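Local coordinates for mutual gliding-motility protein MglA (Myxococcus xanthus DK 1622, PDB 6H17) that binds GTP and acts as an intracellular GTPase switch that coordinates the two gliding motilities and sets the direction and speed of movement, at residues Lys14-Tyr18 / Arg89-Gly95; Gly95-Val99 / Lys133-Val137. One frame throughout, in Å; residues are numbered along the deposited sequence.

Contact 1 (Lys14-Tyr18 / Arg89-Gly95); sequences KIVYY and RKLILKG
K14 reaches from strand 10-18 across to residues I92-K94 and binds two backbone oxygens there. Its CG lies anti to the backbone N (chi1 -180°) and the rest of the chain stays extended, which carries the amine the whole way over. Along that path CB passes G95 O, CD runs beside K94 O and G95 O, and CE comes 3.0 Å from I92 O. At the tip, NZ donates to K94 O at 2.7 Å, in the carbonyl plane, and to I92 O, also at 2.7 Å, with the donor tilted 34° from that carbonyl's plane. Both acceptors are backbone carbonyl oxygens, whose partial negative charge probably helps to hold the ammonium group. Cut back to an alanine, this position would probably leave I92 O and K94 O without their lysine donor and a gap beside the turn at K94-G95.

Farther along the strand the contact is apolar. V16 sends CG1 to L93 CD2 at 4.1 Å, while its CG2 faces I92 CG2 at 4.2 Å. Y18 lies across L93, with ring atom CE1 3.7 Å from L93 CD1, and its hydroxyl end meets the bent R89 chain, OH to CD being 3.5 Å. The ring and guanidinium planes stand nearly perpendicular. N119 of helix 110-125 accepts from R89 NE and pairs with Y18 OH, while R89 NH1 binds the backbone oxygens of P80 and Q82.

The axes of 14-18 and 89-93 run roughly antiparallel, at 154°. This is a helix packed on the central sheet of a P-loop small GTPase, beside the strand that leads into the predicted nucleotide-binding loop starting at G19.

Contact 2 (Gly95-Val99 / Lys133-Val137); sequences GVDGV and KIPYV
V99 uses both of its backbone polar atoms to join strand 98-104 to strand 136-141. Its N donates to P135 O at 2.9 Å, and its O accepts from V137 N at 3.0 Å, with N-H...O angles of 159° and 161°. The two bonds straddle Y136, the parallel bridge partner of V99. Weaker CA-H...O contacts accompany them: G98 CA approaches P135 O, and Y136 CA sits 3.3 Å from V99 O. That same V99 oxygen lies in the plane of the Y136 ring, at its edge, 3.6 Å from CD1.

Before the strands pair, D97 O rests against carbon: P135 CD is 3.3 Å away and I134 CG1 is near it too. I134 sets out from CA toward residues 95-99, with CG1 trans to N (chi1 -164°), which brings CD1 to V96 CG1 at 3.8 Å; the two side chains cross at about a right angle. V99 CG2 closes on the same methyl more loosely. On the flanks, L120 of helix 110-125 packs on V99, and helix 176-193 covers P135.

Proline has no N-H to give, yet its carbonyl starts the pairing, and V99 has both backbone polar groups satisfied inside a buried sheet. The strands are therefore held by main-chain chemistry, with aliphatic packing at their entrance.

The centres of contacts 1 and 2 lie about 9 Å apart, and the two follow in series along the chain: contact 1 ends at G95, where contact 2 begins. G95 sits in the turn between helix 86-93 and strand 98-104. That strand lies between 10-18 and 136-141 in the sheet, so contact 1 sets a helix against the sheet while contact 2 pairs strands within it. The contacts also touch directly: K14 N lies 2.8 Å from D97 OD2, V16 N probably bonds to G98 O, and V16 CG2 packs on V96 CG2. Together they knit helix and sheet into a largely buried region near the predicted GTP-binding loop that follows strand 10-18.

Contact 1 (Lys14-Tyr18 / Arg89-Gly95)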
# COMPACT_ATOMS: atom_id res chain seq x y z
N LYS A 14 3.67 7.98 5.51
CA LYS A 14 2.78 7.71 4.39
C LYS A 14 3.00 6.31 3.85
O LYS A 14 4.13 5.93 3.51
CB LYS A 14 3.06 8.73 3.30
CG LYS A 14 2.23 8.61 2.06
CD LYS A 14 2.50 9.79 1.15
CE LYS A 14 1.45 9.92 0.08
NZ LYS A 14 1.67 11.13 -0.76
N ILE A 15 1.92 5.54 3.76
CA ILE A 15 1.93 4.21 3.15
C ILE A 15 1.06 4.26 1.91
O ILE A 15 -0.09 4.73 1.98
CB ILE A 15 1.35 3.15 4.10
CG1 ILE A 15 2.10 3.10 5.43
CG2 ILE A 15 1.29 1.78 3.41
CD1 ILE A 15 3.51 2.89 5.31
N VAL A 16 1.58 3.79 0.77
CA VAL A 16 0.82 3.75 -0.47
C VAL A 16 0.56 2.29 -0.86
O VAL A 16 1.50 1.49 -0.97
CB VAL A 16 1.52 4.51 -1.61
CG1 VAL A 16 0.75 4.34 -2.92
CG2 VAL A 16 1.65 5.98 -1.24
N TYR A 17 -0.71 1.96 -1.09
CA TYR A 17 -1.15 0.70 -1.68
C TYR A 17 -1.19 0.87 -3.19
O TYR A 17 -1.91 1.74 -3.70
CB TYR A 17 -2.51 0.31 -1.10
CG TYR A 17 -2.45 -0.31 0.28
CD1 TYR A 17 -2.77 -1.63 0.49
CD2 TYR A 17 -2.07 0.44 1.39
CE1 TYR A 17 -2.72 -2.20 1.74
CE2 TYR A 17 -2.02 -0.13 2.64
CZ TYR A 17 -2.33 -1.45 2.81
OH TYR A 17 -2.25 -1.99 4.07
N TYR A 18 -0.45 0.02 -3.88
CA TYR A 18 -0.25 0.11 -5.32
C TYR A 18 -0.68 -1.21 -5.95
O TYR A 18 -0.82 -2.22 -5.25
CB TYR A 18 1.24 0.33 -5.61
CG TYR A 18 1.61 1.19 -6.78
CD1 TYR A 18 1.70 2.56 -6.66
CD2 TYR A 18 1.94 0.63 -8.00
CE1 TYR A 18 2.07 3.34 -7.71
CE2 TYR A 18 2.31 1.41 -9.08
CZ TYR A 18 2.38 2.78 -8.92
OH TYR A 18 2.78 3.61 -9.94
N ARG A 89 -1.04 8.36 -10.06
CA ARG A 89 -0.18 7.52 -9.25
C ARG A 89 1.08 8.27 -8.85
O ARG A 89 1.54 8.16 -7.71
CB ARG A 89 0.20 6.25 -10.00
CG ARG A 89 -0.99 5.34 -10.26
CD ARG A 89 -0.57 3.98 -10.77
NE ARG A 89 -0.09 3.96 -12.14
CZ ARG A 89 -0.87 3.88 -13.20
NH1 ARG A 89 -2.19 3.91 -13.05
NH2 ARG A 89 -0.35 3.79 -14.42
N LYS A 90 1.64 9.05 -9.77
CA LYS A 90 2.86 9.79 -9.47
C LYS A 90 2.62 10.86 -8.42
O LYS A 90 3.47 11.07 -7.55
CB LYS A 90 3.44 10.36 -10.77
CG LYS A 90 3.97 9.26 -11.66
CD LYS A 90 4.10 9.65 -13.11
CE LYS A 90 5.20 10.65 -13.29
NZ LYS A 90 6.52 10.08 -12.89
N LEU A 91 1.48 11.55 -8.47
CA LEU A 91 1.18 12.53 -7.44
C LEU A 91 1.12 11.87 -6.07
O LEU A 91 1.70 12.36 -5.09
CB LEU A 91 -0.13 13.24 -7.76
CG LEU A 91 -0.16 14.15 -8.99
CD1 LEU A 91 -1.53 14.79 -9.16
CD2 LEU A 91 0.93 15.21 -8.90
N ILE A 92 0.42 10.74 -5.98
CA ILE A 92 0.18 10.09 -4.70
C ILE A 92 1.46 9.52 -4.11
O ILE A 92 1.62 9.47 -2.88
CB ILE A 92 -0.95 9.04 -4.85
CG1 ILE A 92 -2.26 9.74 -5.25
CG2 ILE A 92 -1.10 8.22 -3.57
CD1 ILE A 92 -3.28 8.82 -5.88
N LEU A 93 2.39 9.08 -4.95
CA LEU A 93 3.61 8.47 -4.45
C LEU A 93 4.57 9.47 -3.82
O LEU A 93 5.50 9.05 -3.11
CB LEU A 93 4.36 7.73 -5.57
CG LEU A 93 3.95 6.31 -5.89
CD1 LEU A 93 4.65 5.87 -7.17
CD2 LEU A 93 4.26 5.37 -4.74
N LYS A 94 4.38 10.77 -4.03
CA LYS A 94 5.31 11.74 -3.46
C LYS A 94 5.36 11.58 -1.95
O LYS A 94 4.33 11.50 -1.29
CB LYS A 94 4.87 13.15 -3.82
CG LYS A 94 5.10 13.51 -5.27
CD LYS A 94 4.64 14.92 -5.58
CE LYS A 94 4.90 15.26 -7.04
NZ LYS A 94 4.51 16.66 -7.38
N GLY A 95 6.58 11.53 -1.40
CA GLY A 95 6.74 11.45 0.04
C GLY A 95 6.45 10.10 0.66
O GLY A 95 6.35 10.01 1.88

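Contact 2 (Gly95-Val99 / Lys133-Val137)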
# COMPACT_ATOMS: atom_id res chain seq x y z
N GLY A 95 6.58 11.53 -1.40
CA GLY A 95 6.74 11.45 0.04
C GLY A 95 6.45 10.10 0.66
O GLY A 95 6.35 10.01 1.88
N VAL A 96 6.30 9.05 -0.14
CA VAL A 96 5.94 7.75 0.42
C VAL A 96 7.05 7.24 1.34
O VAL A 96 8.24 7.38 1.05
CB VAL A 96 5.63 6.76 -0.71
CG1 VAL A 96 6.86 6.52 -1.60
CG2 VAL A 96 5.12 5.43 -0.13
N ASP A 97 6.64 6.61 2.44
CA ASP A 97 7.55 5.95 3.37
C ASP A 97 7.53 4.44 3.27
O ASP A 97 8.53 3.80 3.61
CB ASP A 97 7.24 6.37 4.81
CG ASP A 97 7.40 7.85 5.00
OD1 ASP A 97 8.50 8.36 4.73
OD2 ASP A 97 6.42 8.52 5.36
N GLY A 98 6.42 3.85 2.87
CA GLY A 98 6.36 2.42 2.65
C GLY A 98 5.31 2.10 1.62
O GLY A 98 4.34 2.85 1.46
N VAL A 99 5.49 0.98 0.93
CA VAL A 99 4.58 0.57 -0.14
C VAL A 99 4.09 -0.84 0.10
O VAL A 99 4.85 -1.73 0.51
CB VAL A 99 5.26 0.66 -1.52
CG1 VAL A 99 4.39 0.07 -2.60
CG2 VAL A 99 5.60 2.10 -1.86
N LYS A 133 15.15 -0.40 -1.77
CA LYS A 133 15.54 0.07 -0.45
C LYS A 133 14.38 0.41 0.46
O LYS A 133 14.52 0.31 1.68
CB LYS A 133 16.41 1.32 -0.61
CG LYS A 133 17.70 1.08 -1.35
CD LYS A 133 18.60 2.30 -1.24
CE LYS A 133 19.05 2.80 -2.60
NZ LYS A 133 20.49 2.51 -2.83
N ILE A 134 13.24 0.80 -0.10
CA ILE A 134 12.12 1.33 0.67
C ILE A 134 11.40 0.20 1.40
O ILE A 134 11.35 -0.94 0.91
CB ILE A 134 11.19 2.12 -0.27
CG1 ILE A 134 10.23 3.03 0.49
CG2 ILE A 134 10.41 1.18 -1.14
CD1 ILE A 134 9.35 3.88 -0.43
N PRO A 135 10.83 0.46 2.57
CA PRO A 135 9.90 -0.52 3.17
C PRO A 135 8.83 -0.94 2.17
O PRO A 135 8.14 -0.09 1.59
CB PRO A 135 9.31 0.26 4.35
CG PRO A 135 10.46 1.15 4.77
CD PRO A 135 11.06 1.61 3.47
N TYR A 136 8.70 -2.25 1.98
CA TYR A 136 7.92 -2.78 0.86
C TYR A 136 7.46 -4.19 1.18
O TYR A 136 8.27 -5.04 1.55
CB TYR A 136 8.79 -2.75 -0.41
CG TYR A 136 8.23 -3.52 -1.58
CD1 TYR A 136 6.91 -3.42 -1.93
CD2 TYR A 136 9.05 -4.34 -2.35
CE1 TYR A 136 6.38 -4.13 -2.98
CE2 TYR A 136 8.53 -5.06 -3.43
CZ TYR A 136 7.19 -4.94 -3.73
OH TYR A 136 6.61 -5.63 -4.78
N VAL A 137 6.17 -4.42 1.03
CA VAL A 137 5.54 -5.72 1.26
C VAL A 137 4.65 -6.01 0.07
O VAL A 137 4.04 -5.09 -0.49
CB VAL A 137 4.72 -5.72 2.56
CG1 VAL A 137 3.93 -7.01 2.75
CG2 VAL A 137 5.64 -5.43 3.76